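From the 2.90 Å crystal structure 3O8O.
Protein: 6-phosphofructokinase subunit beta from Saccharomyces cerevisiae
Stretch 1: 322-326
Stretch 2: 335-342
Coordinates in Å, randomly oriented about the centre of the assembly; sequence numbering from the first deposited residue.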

# COMPACT_ATOMS: atom_id res chain seq x y z
N PRO B 322 50.74 18.19 28.19
CA PRO B 322 49.98 19.09 29.09
C PRO B 322 48.56 18.56 29.25
O PRO B 322 48.01 17.99 28.31
CB PRO B 322 50.02 20.43 28.35
CG PRO B 322 51.32 20.37 27.61
CD PRO B 322 51.34 18.94 27.07
N SER B 323 47.97 18.76 30.42
CA SER B 323 46.62 18.28 30.65
C SER B 323 45.65 18.85 29.61
O SER B 323 45.52 20.08 29.47
CB SER B 323 46.16 18.63 32.06
OG SER B 323 46.99 17.98 33.01
N PRO B 324 44.96 17.95 28.87
CA PRO B 324 43.99 18.29 27.83
C PRO B 324 42.60 18.60 28.36
O PRO B 324 42.31 18.42 29.55
CB PRO B 324 44.01 17.04 26.96
CG PRO B 324 44.05 15.97 28.00
CD PRO B 324 45.12 16.49 28.96
N LEU B 325 41.74 19.05 27.46
CA LEU B 325 40.37 19.42 27.77
C LEU B 325 39.64 19.45 26.43
O LEU B 325 40.16 20.01 25.45
CB LEU B 325 40.39 20.79 28.45
CG LEU B 325 39.23 21.77 28.35
CD1 LEU B 325 39.37 22.83 29.47
CD2 LEU B 325 39.23 22.41 26.95
N ILE B 326 38.47 18.84 26.34
CA ILE B 326 37.76 18.85 25.06
C ILE B 326 36.78 19.99 24.90
O ILE B 326 35.99 20.29 25.81
CB ILE B 326 37.00 17.54 24.80
CG1 ILE B 326 37.96 16.41 24.44
CG2 ILE B 326 36.09 17.74 23.62
CD1 ILE B 326 38.84 15.96 25.57
N ARG B 335 40.67 19.46 21.01
CA ARG B 335 41.40 19.43 22.28
C ARG B 335 42.06 20.77 22.52
O ARG B 335 42.58 21.39 21.60
CB ARG B 335 42.46 18.32 22.25
CG ARG B 335 41.89 16.93 22.03
CD ARG B 335 42.94 15.86 22.22
NE ARG B 335 42.52 14.56 21.71
CZ ARG B 335 43.30 13.48 21.65
NH1 ARG B 335 44.56 13.54 22.07
NH2 ARG B 335 42.81 12.34 21.17
N LYS B 336 42.02 21.22 23.77
CA LYS B 336 42.62 22.49 24.16
C LYS B 336 43.42 22.29 25.45
O LYS B 336 43.12 21.39 26.23
N PRO B 337 44.49 23.07 25.65
CA PRO B 337 45.22 22.85 26.90
C PRO B 337 44.49 23.45 28.12
O PRO B 337 44.14 24.64 28.15
CB PRO B 337 46.57 23.51 26.62
CG PRO B 337 46.75 23.26 25.16
CD PRO B 337 45.38 23.62 24.62
N LEU B 338 44.28 22.57 29.11
CA LEU B 338 43.59 22.88 30.36
C LEU B 338 44.00 24.23 30.94
O LEU B 338 43.16 25.10 31.18
N MET B 339 45.31 24.39 31.16
CA MET B 339 45.84 25.63 31.73
C MET B 339 45.58 26.90 30.92
O MET B 339 44.97 27.86 31.43
N GLU B 340 46.05 26.91 29.67
CA GLU B 340 45.86 28.08 28.81
C GLU B 340 44.38 28.44 28.84
O GLU B 340 44.01 29.60 29.07
N SER B 341 43.54 27.43 28.64
CA SER B 341 42.10 27.60 28.66
C SER B 341 41.59 28.29 29.94
O SER B 341 40.90 29.31 29.88
CB SER B 341 41.42 26.23 28.48
OG SER B 341 41.77 25.66 27.22
N VAL B 342 41.90 27.72 31.11
CA VAL B 342 41.45 28.35 32.34
C VAL B 342 42.08 29.75 32.45
O VAL B 342 41.42 30.71 32.89
CB VAL B 342 41.81 27.50 33.57

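Two short segments of one chain lie side by side as a splayed antiparallel strand pair, joined mainly by backbone hydrogen bonds and supplemented by a small apolar contact where the second segment turns into a helix. The axes of the two strands approach to 4.5 Å, and their N-to-C directions differ by 137°, well short of a flat antiparallel ladder. Two clear hydrogen bonds cross the gap, both donated by the second stretch. Lys-336 N donates a hydrogen bond to Leu-325 O at 2.8 Å, with an N-H...O angle of 157°; farther along, Leu-338 N donates to Ser-323 O, also at 2.8 Å and at 155°. Leu-325 N and Lys-336 O also face each other at 3.0 Å, a spacing at which the geometry leaves a hydrogen bond undecided. The carbonyls take weaker contacts as well: Arg-335 CA lies 3.5 Å from Leu-325 O, and Pro-324 CA lies 3.6 Å from Lys-336 O, both as CA-H...O contacts.

The prolines are compatible with this pattern: their ring nitrogens carry no proton, and neither clear cross-stretch hydrogen bond calls for one. Pro-324 and Pro-337 come within 4.8 Å, CA to CA, yet their CA-to-CB bonds point away from the opposing stretch, so neither ring fills the space between the backbones. Pro-337 also occupies the N-cap position of the helix, where a missing amide proton costs no helical hydrogen bond. Its carbonyl is well used: Pro-337 O accepts from Ser-341 N at 2.9 Å and from Ser-341 OG at 2.7 Å. Ser-341, with chi1 in the m rotamer, thereby folds its hydroxyl back onto its own helix and satisfies a polar group in a buried position.

Leu-325 is the main side-chain contributor, with 76 Å² of the residue covered by the other stretch out of 341 Å² buried in total, both sides summed. Its extended t,t side chain brings CD1 to 4.1 Å from Ser-341 CB, while Leu-325 CB lies 4.3 Å from Leu-338 CA; a branched aliphatic chain suits this reach from strand to helix. The side chains of Lys-336 and Leu-338 are not modelled beyond CA, so their contacts here are described through the backbone alone. Ile-326 and Arg-335 share the other face of the strand pair from Leu-325, their CA atoms 4.6 Å apart. Arg-335 is exposed, and its guanidinium is hydrogen-bonded elsewhere in the structure, whereas the apolar Ile-326 is buried.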